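Local structure of DUF305 domain-containing protein (Deinococcus radiodurans R1, 3BT5) at residues L28-P33 with L108-R113; A32-R37 with R41-L46; L52-Q57 with R146-T151; M121-L126 with Q140-Q145. The protein is of unknown function but belongs to the DUF305 family, whose relationship to the ferritin clan is consistent with its four-helix bundle. All coordinates share one frame; numbering follows the deposited sequence.

Interaction 1. Residues L28-P33 with L108-R113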
loop_
_atom_site.group_PDB
_atom_site.type_symbol
_atom_site.label_atom_id
_atom_site.label_comp_id
_atom_site.label_asym_id
_atom_site.label_seq_id
_atom_site.Cartn_x
_atom_site.Cartn_y
_atom_site.Cartn_z
ATOM N N LEU A 28 -3.245 1.542 -5.427
ATOM C CA LEU A 28 -3.843 2.220 -6.572
ATOM C C LEU A 28 -4.965 1.379 -7.215
ATOM O O LEU A 28 -6.001 1.930 -7.608
ATOM C CB LEU A 28 -2.754 2.582 -7.585
ATOM C CG LEU A 28 -1.873 3.824 -7.388
ATOM C CD1 LEU A 28 -1.668 4.304 -5.963
ATOM C CD2 LEU A 28 -0.529 3.726 -8.140
ATOM N N ASP A 29 -4.767 0.059 -7.285
ATOM C CA ASP A 29 -5.759 -0.874 -7.837
ATOM C C ASP A 29 -7.000 -0.916 -6.934
ATOM O O ASP A 29 -8.108 -1.139 -7.409
ATOM C CB ASP A 29 -5.205 -2.313 -7.896
ATOM C CG ASP A 29 -4.100 -2.499 -8.915
ATOM O OD1 ASP A 29 -4.039 -1.719 -9.871
ATOM O OD2 ASP A 29 -3.295 -3.448 -8.742
ATOM N N LEU A 30 -6.797 -0.766 -5.632
ATOM C CA LEU A 30 -7.914 -0.771 -4.702
ATOM C C LEU A 30 -8.684 0.554 -4.773
ATOM O O LEU A 30 -9.910 0.588 -4.644
ATOM C CB LEU A 30 -7.419 -1.029 -3.277
ATOM C CG LEU A 30 -6.786 -2.391 -3.006
ATOM C CD1 LEU A 30 -6.165 -2.389 -1.608
ATOM C CD2 LEU A 30 -7.829 -3.485 -3.127
ATOM N N ALA A 31 -7.967 1.664 -4.945
ATOM C CA ALA A 31 -8.639 2.971 -4.956
ATOM C C ALA A 31 -9.452 3.222 -6.231
ATOM O O ALA A 31 -10.480 3.916 -6.207
ATOM C CB ALA A 31 -7.606 4.074 -4.764
ATOM N N ALA A 32 -8.969 2.703 -7.356
ATOM C CA ALA A 32 -9.593 2.995 -8.649
ATOM C C ALA A 32 -11.113 2.709 -8.686
ATOM O O ALA A 32 -11.898 3.583 -9.091
ATOM C CB ALA A 32 -8.864 2.268 -9.781
ATOM N N PRO A 33 -11.546 1.502 -8.269
ATOM C CA PRO A 33 -13.000 1.265 -8.289
ATOM C C PRO A 33 -13.818 2.181 -7.372
ATOM O O PRO A 33 -14.999 2.422 -7.640
ATOM C CB PRO A 33 -13.131 -0.215 -7.882
ATOM C CG PRO A 33 -11.808 -0.618 -7.370
ATOM C CD PRO A 33 -10.775 0.301 -7.883
ATOM N N LEU A 108 -12.323 -0.420 2.501
ATOM C CA LEU A 108 -11.701 -0.002 3.751
ATOM C C LEU A 108 -11.062 -1.196 4.461
ATOM O O LEU A 108 -9.923 -1.096 4.921
ATOM C CB LEU A 108 -12.731 0.670 4.662
ATOM C CG LEU A 108 -13.248 1.975 4.053
ATOM C CD1 LEU A 108 -14.532 2.441 4.788
ATOM C CD2 LEU A 108 -12.183 3.059 4.104
ATOM N N ARG A 109 -11.772 -2.328 4.539
ATOM C CA ARG A 109 -11.194 -3.500 5.185
ATOM C C ARG A 109 -9.926 -3.959 4.464
ATOM O O ARG A 109 -8.928 -4.293 5.114
ATOM C CB ARG A 109 -12.212 -4.629 5.267
ATOM C CG ARG A 109 -13.379 -4.318 6.173
ATOM C CD ARG A 109 -14.182 -5.562 6.352
ATOM N NE ARG A 109 -14.971 -5.841 5.161
ATOM C CZ ARG A 109 -16.280 -5.606 5.071
ATOM N NH1 ARG A 109 -16.933 -5.887 3.957
ATOM N NH2 ARG A 109 -16.935 -5.092 6.105
ATOM N N LEU A 110 -9.962 -4.004 3.140
ATOM C CA LEU A 110 -8.808 -4.462 2.392
ATOM C C LEU A 110 -7.665 -3.489 2.523
ATOM O O LEU A 110 -6.519 -3.908 2.659
ATOM C CB LEU A 110 -9.156 -4.651 0.902
ATOM C CG LEU A 110 -10.152 -5.789 0.605
ATOM C CD1 LEU A 110 -10.548 -5.724 -0.856
ATOM C CD2 LEU A 110 -9.524 -7.166 0.948
ATOM N N MET A 111 -7.949 -2.191 2.467
ATOM C CA MET A 111 -6.849 -1.235 2.555
ATOM C C MET A 111 -6.256 -1.205 3.961
ATOM O O MET A 111 -5.049 -1.041 4.110
ATOM C CB MET A 111 -7.300 0.162 2.126
ATOM C CG MET A 111 -6.134 1.142 1.956
ATOM S SD MET A 111 -5.145 0.871 0.441
ATOM C CE MET A 111 -6.287 1.523 -0.778
ATOM N N ILE A 112 -7.084 -1.374 4.990
ATOM C CA ILE A 112 -6.529 -1.490 6.334
ATOM C C ILE A 112 -5.585 -2.685 6.455
ATOM O O ILE A 112 -4.480 -2.549 6.975
ATOM C CB ILE A 112 -7.643 -1.563 7.420
ATOM C CG1 ILE A 112 -8.352 -0.207 7.547
ATOM C CG2 ILE A 112 -7.068 -2.054 8.768
ATOM C CD1 ILE A 112 -9.722 -0.323 8.261
ATOM N N ARG A 113 -6.003 -3.852 5.967
ATOM C CA ARG A 113 -5.157 -5.031 6.095
ATOM C C ARG A 113 -3.872 -4.847 5.288
ATOM O O ARG A 113 -2.773 -5.231 5.726
ATOM C CB ARG A 113 -5.933 -6.285 5.655
ATOM C CG ARG A 113 -5.227 -7.610 5.979
ATOM C CD ARG A 113 -5.981 -8.794 5.377
ATOM N NE ARG A 113 -6.016 -8.703 3.924
ATOM C CZ ARG A 113 -6.878 -9.325 3.123
ATOM N NH1 ARG A 113 -7.867 -10.077 3.592
ATOM N NH2 ARG A 113 -6.765 -9.169 1.846
#

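Interaction 2. Residues A32-R37 with R41-L46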
loop_
_atom_site.group_PDB
_atom_site.type_symbol
_atom_site.label_atom_id
_atom_site.label_comp_id
_atom_site.label_asym_id
_atom_site.label_seq_id
_atom_site.Cartn_x
_atom_site.Cartn_y
_atom_site.Cartn_z
ATOM N N ALA A 32 -8.969 2.703 -7.356
ATOM C CA ALA A 32 -9.593 2.995 -8.649
ATOM C C ALA A 32 -11.113 2.709 -8.686
ATOM O O ALA A 32 -11.898 3.583 -9.091
ATOM C CB ALA A 32 -8.864 2.268 -9.781
ATOM N N PRO A 33 -11.546 1.502 -8.269
ATOM C CA PRO A 33 -13.000 1.265 -8.289
ATOM C C PRO A 33 -13.818 2.181 -7.372
ATOM O O PRO A 33 -14.999 2.422 -7.640
ATOM C CB PRO A 33 -13.131 -0.215 -7.882
ATOM C CG PRO A 33 -11.808 -0.618 -7.370
ATOM C CD PRO A 33 -10.775 0.301 -7.883
ATOM N N MET A 34 -13.220 2.717 -6.313
ATOM C CA MET A 34 -13.957 3.688 -5.478
ATOM C C MET A 34 -14.192 4.988 -6.217
ATOM O O MET A 34 -15.268 5.593 -6.117
ATOM C CB MET A 34 -13.228 3.979 -4.166
ATOM C CG MET A 34 -13.170 2.786 -3.233
ATOM S SD MET A 34 -14.827 2.166 -2.744
ATOM C CE MET A 34 -15.037 0.777 -3.890
ATOM N N LEU A 35 -13.178 5.443 -6.938
ATOM C CA LEU A 35 -13.331 6.683 -7.699
ATOM C C LEU A 35 -14.311 6.466 -8.848
ATOM O O LEU A 35 -15.035 7.388 -9.240
ATOM C CB LEU A 35 -11.978 7.189 -8.192
ATOM C CG LEU A 35 -11.087 7.523 -6.995
ATOM C CD1 LEU A 35 -9.638 7.721 -7.409
ATOM C CD2 LEU A 35 -11.663 8.746 -6.277
ATOM N N GLU A 36 -14.379 5.242 -9.362
ATOM C CA GLU A 36 -15.313 4.916 -10.444
ATOM C C GLU A 36 -16.753 4.763 -9.963
ATOM O O GLU A 36 -17.686 5.207 -10.649
ATOM C CB GLU A 36 -14.860 3.634 -11.160
ATOM C CG GLU A 36 -15.816 3.134 -12.247
ATOM C CD GLU A 36 -15.900 4.079 -13.430
ATOM O OE1 GLU A 36 -14.958 4.882 -13.620
ATOM O OE2 GLU A 36 -16.906 4.015 -14.173
ATOM N N ARG A 37 -16.943 4.166 -8.784
ATOM C CA ARG A 37 -18.275 3.712 -8.342
ATOM C C ARG A 37 -18.920 4.395 -7.135
ATOM O O ARG A 37 -20.150 4.443 -7.026
ATOM C CB ARG A 37 -18.216 2.206 -8.027
ATOM C CG ARG A 37 -17.793 1.337 -9.178
ATOM C CD ARG A 37 -17.866 -0.162 -8.775
ATOM N NE ARG A 37 -19.265 -0.616 -8.619
ATOM C CZ ARG A 37 -19.693 -1.574 -7.795
ATOM N NH1 ARG A 37 -18.862 -2.228 -6.972
ATOM N NH2 ARG A 37 -20.984 -1.872 -7.781
ATOM N N ARG A 41 -18.782 11.153 -0.951
ATOM C CA ARG A 41 -17.671 12.096 -0.980
ATOM C C ARG A 41 -16.605 11.678 0.025
ATOM O O ARG A 41 -15.414 11.824 -0.225
ATOM C CB ARG A 41 -18.152 13.524 -0.675
ATOM C CG ARG A 41 -18.287 14.403 -1.909
ATOM C CD ARG A 41 -18.772 15.805 -1.539
ATOM N NE ARG A 41 -20.079 15.758 -0.886
ATOM C CZ ARG A 41 -21.238 15.699 -1.539
ATOM N NH1 ARG A 41 -21.260 15.680 -2.867
ATOM N NH2 ARG A 41 -22.376 15.655 -0.862
ATOM N N THR A 42 -17.038 11.141 1.158
ATOM C CA THR A 42 -16.113 10.696 2.196
ATOM C C THR A 42 -15.156 9.622 1.676
ATOM O O THR A 42 -13.919 9.745 1.785
ATOM C CB THR A 42 -16.873 10.141 3.400
ATOM O OG1 THR A 42 -17.595 11.205 4.040
ATOM C CG2 THR A 42 -15.907 9.515 4.386
ATOM N N VAL A 43 -15.722 8.564 1.106
ATOM C CA VAL A 43 -14.918 7.458 0.585
ATOM C C VAL A 43 -14.057 7.897 -0.607
ATOM O O VAL A 43 -12.880 7.530 -0.728
ATOM C CB VAL A 43 -15.833 6.278 0.162
ATOM C CG1 VAL A 43 -15.025 5.184 -0.559
ATOM C CG2 VAL A 43 -16.567 5.732 1.392
ATOM N N ARG A 44 -14.640 8.700 -1.487
ATOM C CA ARG A 44 -13.912 9.193 -2.646
ATOM C C ARG A 44 -12.697 10.054 -2.257
ATOM O O ARG A 44 -11.585 9.887 -2.809
ATOM C CB ARG A 44 -14.843 10.001 -3.549
ATOM C CG ARG A 44 -15.942 9.187 -4.221
ATOM C CD ARG A 44 -16.831 10.103 -5.091
ATOM N NE ARG A 44 -16.056 10.632 -6.211
ATOM C CZ ARG A 44 -15.824 9.965 -7.340
ATOM N NH1 ARG A 44 -16.341 8.755 -7.515
ATOM N NH2 ARG A 44 -15.086 10.506 -8.302
ATOM N N SER A 45 -12.914 10.957 -1.302
ATOM C CA SER A 45 -11.864 11.853 -0.809
ATOM C C SER A 45 -10.721 11.031 -0.226
ATOM O O SER A 45 -9.539 11.263 -0.489
ATOM C CB SER A 45 -12.422 12.772 0.283
ATOM O OG SER A 45 -13.301 13.744 -0.264
ATOM N N LEU A 46 -11.092 10.057 0.583
ATOM C CA LEU A 46 -10.121 9.207 1.214
ATOM C C LEU A 46 -9.339 8.382 0.169
ATOM O O LEU A 46 -8.105 8.261 0.251
ATOM C CB LEU A 46 -10.842 8.333 2.235
ATOM C CG LEU A 46 -9.975 7.356 3.017
ATOM C CD1 LEU A 46 -8.810 8.038 3.761
ATOM C CD2 LEU A 46 -10.857 6.551 3.958
#

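Interaction 3. Residues L52-Q57 with R146-T151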
loop_
_atom_site.group_PDB
_atom_site.type_symbol
_atom_site.label_atom_id
_atom_site.label_comp_id
_atom_site.label_asym_id
_atom_site.label_seq_id
_atom_site.Cartn_x
_atom_site.Cartn_y
_atom_site.Cartn_z
ATOM N N LEU A 52 -2.608 9.458 -3.674
ATOM C CA LEU A 52 -1.558 10.457 -3.758
ATOM C C LEU A 52 -0.389 10.173 -2.815
ATOM O O LEU A 52 0.789 10.298 -3.181
ATOM C CB LEU A 52 -2.152 11.847 -3.500
ATOM C CG LEU A 52 -3.033 12.337 -4.662
ATOM C CD1 LEU A 52 -3.739 13.653 -4.333
ATOM C CD2 LEU A 52 -2.221 12.455 -5.977
ATOM N N SER A 53 -0.695 9.749 -1.602
ATOM C CA SER A 53 0.380 9.474 -0.652
ATOM C C SER A 53 1.173 8.244 -1.059
ATOM O O SER A 53 2.409 8.231 -0.959
ATOM C CB SER A 53 -0.172 9.267 0.746
ATOM O OG SER A 53 -0.882 8.044 0.780
ATOM N N GLN A 54 0.499 7.208 -1.537
ATOM C CA GLN A 54 1.212 6.003 -1.959
ATOM C C GLN A 54 2.084 6.307 -3.176
ATOM O O GLN A 54 3.227 5.853 -3.258
ATOM C CB GLN A 54 0.223 4.873 -2.265
ATOM C CG GLN A 54 -0.527 4.327 -1.041
ATOM C CD GLN A 54 0.243 3.210 -0.324
ATOM O OE1 GLN A 54 0.346 2.078 -0.820
ATOM N NE2 GLN A 54 0.781 3.522 0.843
ATOM N N ARG A 55 1.559 7.092 -4.124
ATOM C CA ARG A 55 2.355 7.425 -5.302
ATOM C C ARG A 55 3.627 8.223 -4.960
ATOM O O ARG A 55 4.674 8.025 -5.582
ATOM C CB ARG A 55 1.494 8.172 -6.328
ATOM C CG ARG A 55 0.551 7.246 -7.061
ATOM C CD ARG A 55 -0.416 8.002 -7.953
ATOM N NE ARG A 55 0.286 8.677 -9.038
ATOM C CZ ARG A 55 -0.321 9.208 -10.090
ATOM N NH1 ARG A 55 -1.640 9.101 -10.204
ATOM N NH2 ARG A 55 0.386 9.829 -11.036
ATOM N N GLU A 56 3.540 9.129 -3.991
ATOM C CA GLU A 56 4.715 9.899 -3.579
ATOM C C GLU A 56 5.802 8.959 -3.081
ATOM O O GLU A 56 6.977 9.103 -3.416
ATOM C CB GLU A 56 4.346 10.878 -2.472
ATOM C CG GLU A 56 5.506 11.767 -2.029
ATOM C CD GLU A 56 5.201 12.576 -0.758
ATOM O OE1 GLU A 56 4.032 12.612 -0.314
ATOM O OE2 GLU A 56 6.148 13.176 -0.198
ATOM N N GLN A 57 5.419 7.958 -2.296
ATOM C CA GLN A 57 6.413 7.020 -1.825
ATOM C C GLN A 57 6.914 6.087 -2.935
ATOM O O GLN A 57 8.097 5.721 -2.956
ATOM C CB GLN A 57 5.851 6.248 -0.635
ATOM C CG GLN A 57 5.822 7.175 0.597
ATOM C CD GLN A 57 5.078 6.631 1.788
ATOM O OE1 GLN A 57 4.597 5.495 1.786
ATOM N NE2 GLN A 57 4.984 7.452 2.840
ATOM N N ARG A 146 0.157 4.310 9.297
ATOM C CA ARG A 146 -0.560 4.323 10.556
ATOM C C ARG A 146 -1.590 5.456 10.593
ATOM O O ARG A 146 -2.679 5.267 11.125
ATOM C CB ARG A 146 0.414 4.384 11.745
ATOM C CG ARG A 146 1.117 3.049 12.027
ATOM C CD ARG A 146 2.112 3.122 13.205
ATOM N NE ARG A 146 2.552 1.786 13.619
ATOM C CZ ARG A 146 3.623 1.545 14.381
ATOM N NH1 ARG A 146 4.392 2.545 14.767
ATOM N NH2 ARG A 146 3.946 0.304 14.706
ATOM N N GLY A 147 -1.250 6.618 10.029
ATOM C CA GLY A 147 -2.233 7.697 9.939
ATOM C C GLY A 147 -3.435 7.263 9.111
ATOM O O GLY A 147 -4.584 7.475 9.496
ATOM N N GLU A 148 -3.175 6.654 7.957
ATOM C CA GLU A 148 -4.272 6.255 7.075
ATOM C C GLU A 148 -5.130 5.139 7.685
ATOM O O GLU A 148 -6.350 5.136 7.514
ATOM C CB GLU A 148 -3.729 5.872 5.699
ATOM C CG GLU A 148 -3.189 7.114 4.980
ATOM C CD GLU A 148 -2.574 6.846 3.614
ATOM O OE1 GLU A 148 -2.389 5.668 3.203
ATOM O OE2 GLU A 148 -2.278 7.859 2.929
ATOM N N ILE A 149 -4.499 4.183 8.369
ATOM C CA ILE A 149 -5.265 3.161 9.072
ATOM C C ILE A 149 -6.235 3.811 10.062
ATOM O O ILE A 149 -7.408 3.451 10.123
ATOM C CB ILE A 149 -4.339 2.177 9.831
ATOM C CG1 ILE A 149 -3.593 1.285 8.825
ATOM C CG2 ILE A 149 -5.131 1.327 10.815
ATOM C CD1 ILE A 149 -2.452 0.530 9.489
ATOM N N ARG A 150 -5.756 4.767 10.843
ATOM C CA ARG A 150 -6.626 5.371 11.845
ATOM C C ARG A 150 -7.820 6.076 11.181
ATOM O O ARG A 150 -8.988 5.981 11.650
ATOM C CB ARG A 150 -5.829 6.338 12.722
ATOM C CG ARG A 150 -6.588 6.742 13.997
ATOM C CD ARG A 150 -6.605 5.621 15.042
ATOM N NE ARG A 150 -5.266 5.418 15.569
ATOM C CZ ARG A 150 -4.754 6.118 16.580
ATOM N NH1 ARG A 150 -5.493 7.045 17.203
ATOM N NH2 ARG A 150 -3.513 5.875 16.976
ATOM N N THR A 151 -7.561 6.816 10.104
ATOM C CA THR A 151 -8.656 7.438 9.362
ATOM C C THR A 151 -9.620 6.380 8.825
ATOM O O THR A 151 -10.840 6.504 8.976
ATOM C CB THR A 151 -8.112 8.286 8.203
ATOM O OG1 THR A 151 -7.278 9.336 8.730
ATOM C CG2 THR A 151 -9.245 8.902 7.368
#

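Interaction 4. Residues M121-L126 with Q140-Q145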
loop_
_atom_site.group_PDB
_atom_site.type_symbol
_atom_site.label_atom_id
_atom_site.label_comp_id
_atom_site.label_asym_id
_atom_site.label_seq_id
_atom_site.Cartn_x
_atom_site.Cartn_y
_atom_site.Cartn_z
ATOM N N MET A 121 6.064 -5.250 7.415
ATOM C CA MET A 121 7.234 -5.421 6.540
ATOM C C MET A 121 8.308 -4.385 6.861
ATOM O O MET A 121 9.507 -4.605 6.653
ATOM C CB MET A 121 6.808 -5.267 5.066
ATOM C CG MET A 121 5.823 -6.348 4.594
ATOM S SD MET A 121 4.968 -6.096 3.025
ATOM C CE MET A 121 6.321 -6.037 1.838
ATOM N N THR A 122 7.869 -3.236 7.346
ATOM C CA THR A 122 8.756 -2.093 7.448
ATOM C C THR A 122 9.452 -1.956 8.790
ATOM O O THR A 122 10.609 -1.515 8.855
ATOM C CB THR A 122 8.004 -0.834 7.063
ATOM O OG1 THR A 122 7.486 -1.014 5.737
ATOM C CG2 THR A 122 8.914 0.350 7.087
ATOM N N LEU A 123 8.785 -2.370 9.857
ATOM C CA LEU A 123 9.376 -2.223 11.195
ATOM C C LEU A 123 10.785 -2.798 11.323
ATOM O O LEU A 123 11.649 -2.148 11.913
ATOM C CB LEU A 123 8.434 -2.782 12.267
ATOM C CG LEU A 123 7.192 -1.915 12.471
ATOM C CD1 LEU A 123 6.204 -2.613 13.407
ATOM C CD2 LEU A 123 7.526 -0.496 12.960
ATOM N N PRO A 124 11.024 -4.010 10.783
ATOM C CA PRO A 124 12.392 -4.559 10.866
ATOM C C PRO A 124 13.468 -3.723 10.165
ATOM O O PRO A 124 14.656 -3.831 10.515
ATOM C CB PRO A 124 12.247 -5.937 10.198
ATOM C CG PRO A 124 10.783 -6.292 10.404
ATOM C CD PRO A 124 10.102 -4.972 10.149
ATOM N N MET A 125 13.073 -2.896 9.195
ATOM C CA MET A 125 14.033 -2.045 8.491
ATOM C C MET A 125 14.402 -0.799 9.287
ATOM O O MET A 125 15.319 -0.067 8.906
ATOM C CB MET A 125 13.528 -1.669 7.089
ATOM C CG MET A 125 13.138 -2.887 6.264
ATOM S SD MET A 125 14.550 -3.939 5.868
ATOM C CE MET A 125 15.667 -2.648 5.382
ATOM N N LEU A 126 13.697 -0.551 10.395
ATOM C CA LEU A 126 14.044 0.590 11.248
ATOM C C LEU A 126 15.420 0.430 11.919
ATOM O O LEU A 126 16.079 1.420 12.223
ATOM C CB LEU A 126 12.941 0.898 12.270
ATOM C CG LEU A 126 11.604 1.359 11.662
ATOM C CD1 LEU A 126 10.635 1.829 12.737
ATOM C CD2 LEU A 126 11.806 2.454 10.630
ATOM N N GLN A 140 8.963 7.047 7.113
ATOM C CA GLN A 140 7.847 7.715 6.405
ATOM C C GLN A 140 6.700 6.761 6.092
ATOM O O GLN A 140 5.522 7.104 6.244
ATOM C CB GLN A 140 8.321 8.410 5.125
ATOM C CG GLN A 140 9.241 9.604 5.377
ATOM C CD GLN A 140 10.008 10.031 4.130
ATOM O OE1 GLN A 140 9.733 9.561 3.023
ATOM N NE2 GLN A 140 10.982 10.920 4.310
ATOM N N ILE A 141 7.039 5.569 5.625
ATOM C CA ILE A 141 6.027 4.562 5.333
ATOM C C ILE A 141 5.213 4.237 6.582
ATOM O O ILE A 141 3.972 4.244 6.537
ATOM C CB ILE A 141 6.658 3.279 4.749
ATOM C CG1 ILE A 141 7.190 3.544 3.337
ATOM C CG2 ILE A 141 5.654 2.111 4.782
ATOM C CD1 ILE A 141 8.075 2.427 2.788
ATOM N N VAL A 142 5.892 3.968 7.701
ATOM C CA VAL A 142 5.194 3.553 8.913
ATOM C C VAL A 142 4.257 4.674 9.377
ATOM O O VAL A 142 3.093 4.444 9.686
ATOM C CB VAL A 142 6.174 3.107 10.051
ATOM C CG1 VAL A 142 5.438 2.919 11.398
ATOM C CG2 VAL A 142 6.900 1.830 9.671
ATOM N N VAL A 143 4.768 5.898 9.409
ATOM C CA VAL A 143 3.958 7.027 9.875
ATOM C C VAL A 143 2.710 7.210 8.996
ATOM O O VAL A 143 1.588 7.370 9.488
ATOM C CB VAL A 143 4.828 8.322 9.889
ATOM C CG1 VAL A 143 3.969 9.577 10.029
ATOM C CG2 VAL A 143 5.802 8.266 11.037
ATOM N N THR A 144 2.921 7.208 7.687
ATOM C CA THR A 144 1.841 7.451 6.756
ATOM C C THR A 144 0.807 6.319 6.824
ATOM O O THR A 144 -0.419 6.574 6.839
ATOM C CB THR A 144 2.400 7.631 5.337
ATOM O OG1 THR A 144 3.232 8.801 5.328
ATOM C CG2 THR A 144 1.268 7.802 4.329
ATOM N N GLN A 145 1.279 5.076 6.891
ATOM C CA GLN A 145 0.354 3.928 6.909
ATOM C C GLN A 145 -0.485 4.009 8.170
ATOM O O GLN A 145 -1.684 3.737 8.123
ATOM C CB GLN A 145 1.082 2.570 6.992
ATOM C CG GLN A 145 2.006 2.151 5.922
ATOM C CD GLN A 145 1.411 2.384 4.626
ATOM O OE1 GLN A 145 1.708 3.389 3.982
ATOM N NE2 GLN A 145 0.526 1.472 4.199
#

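Interaction 1. Residues L28-P33 with L108-R113
L30 of helix 11-37 reaches into the bundle and meets M111 and L110 of helix 100-122. Followed outward, its CB comes first against the terminal methyl of M111, with L30 CB 3.7 Å from M111 CE. At CG the chain forks. L30 CD1 lies 4.0 Å from M111 SD, with CE equally near, while L30 CD2 turns to the other neighbour and stands 4.2 Å from L110 CD1. The two leucines cross at about a right angle, so their contact is a single looser touch between methyls, whereas the bent methionine crosses L30 at a slant, its SD and CE against CD1 and its CE also against CB.

M111 gets there by its shape. CG is anti to the backbone N (chi1 -170°), and the bends at chi2 and chi3 carry SD and CE over to L30. The same methyl stops 4.5 Å short of the backbone N of A31, so it sits close to the helix surface beside L30. No hydrogen bond joins the segments; the contact is wholly apolar and buried.

M111 also packs on M152 of helix 132-158, and L30 on A87 and L95, which lie in the connection between the two halves of the bundle. The axes of the two segments run 10.5 Å apart at 163°, nearly antiparallel. The first and third long helices thus run in opposite directions, consistent with the up-down-down-up four-helix bundle of the ferritin clan, and this contact is part of its apolar interior.

Interaction 2. Residues A32-R37 with R41-L46
R44 lies alongside the end of helix 11-37 and turns its guanidinium onto the backbone of L35, while on the buried side the preceding residue, V43, meets M34. The arginine chain is straight as far as CD and then bends at chi3 (66°), which brings the head back toward the neighbouring helix. R44 NH1 makes the main bond, 2.6 Å to L35 O with an N-H...O angle of 145°. R44 NH2 adds a weak second bond to the same oxygen, 3.3 Å to L35 O. The donor NH1 stands above the carbonyl plane, and the oxygen is in turn tilted out of the guanidinium plane, so the two flat groups do not share a plane. L35 CD2 lies over one face of the guanidinium, 4.3 Å from R44 NH2, and approaches R44's own backbone, with CD2 3.7 Å from R44 O.

On the inner side M34 and V43 pass at a slant, M34 SD lying 3.7 Å from V43 CG1. M34 continues inward to F107 of helix 100-122. The axes of the two segments are 9.0 Å apart at 142°, as befits an alpha-alpha hairpin whose helices are joined by only three residues.

R44 NH1 also bonds S38 O in that connection. A leucine in place of R44 would probably leave the L35 and S38 carbonyls without this donor and remove the bracing between the helix end and the turn. A cationic group set on carbonyls at a helix C-terminus probably also gains from the helix dipole, so the closure of this hairpin combines directed hydrogen bonds outside with sulfur-methyl packing within.

Interaction 3. Residues L52-Q57 with R146-T151
S53 and E148 mark where the backbones of two antiparallel helices come nearest, 9.6 Å between their CA atoms, a gap wide enough that side chains have to bridge it. E148 does most of the spanning. Its chain is extended beyond CG (chi2 178°) and delivers the carboxylate to the surface of helix 41-68. There S53 OG donates to E148 OE2 at 2.6 Å, using the syn lone pair of that oxygen, the one on the side of OE1. S53 CB is also close, 3.3 Å from E148 OE2. The serine hydroxyl reaches this place from chi1 70°, between its backbone N and carbonyl carbon. S53 is modelled in two conformers, and this bond belongs to one of them.

The other carboxylate oxygen looks elsewhere: E148 OE1 is hydrogen-bonded to NE2 of H115 on helix 100-122. I50 O is also near the serine hydroxyl and can only compete for the same proton. Q54 stands near, but its NE2 is 4.5 Å from E148 OE1, too far for a bond.

An alanine here instead of E148 would probably leave H115 NE2 without its carboxylate and S53 OG without its partner across the helices, breaking the polar tie between three helices. With S53 in this conformer, the two carboxylate oxygens serve different helices, one taking a serine and the other a histidine, and bonds at both oxygens probably hold the group's rotation fixed.

Interaction 4. Residues M121-L126 with Q140-Q145
T122 and V142 make the closest touch: T122 CG2 lies 3.6 Å from V142 CG2, and the same valine methyl is 3.9 Å from T122 CB. The two side chains slide past each other in opposite directions, so the valine methyl lies along the flank of the threonine. L123 adds a second, looser methyl, with L123 CD2 4.1 Å from V142 CG2 and its chain crossing the valine at about a right angle. The other threonine branch, T122 OG1, stands 3.7 Å from I141 CG2, a plain van der Waals contact.

What sets the threonine is its own backbone. With CG2 anti to the backbone N and OG1 beside it (chi1 -57°), the hydroxyl bonds to A118 O one turn earlier and the methyl is left facing V142. The chain then turns, with M125 N bonded to T122 O and L126 N to L123 O, each reaching back three residues.

Further out, F16 and M20 of helix 11-37 pack on T122, F16 also touches M125, and A138 of helix 132-158 meets T122 and L126. I141 rests on Q57 of helix 41-68, so all four long helices converge near here. T122 offers V142 its methyl and CB, and its hydroxyl, bonded to A118 O, meets I141 only by van der Waals contact; this part of the join is held by apolar packing, with no hydrogen bond between the two segments.

The four long helices, 11-37, 41-68, 100-122 and 132-158, with the few residues after 122, carry the contacts. Interaction 2 closes the first hairpin and interaction 4 the second; interactions 1 and 3 tie the two hairpins together, pairing first with third and second with fourth helix, so their segments alternate along the chain. Interactions 2 and 4 are the most distant, with centres about 26 Å apart on opposite sides of the chain's centre. Interaction 3 lies between, its centre about 11 Å from those of interactions 1 and 4. The contacts thus run along the length of the bundle, interaction 3 touching each of the others.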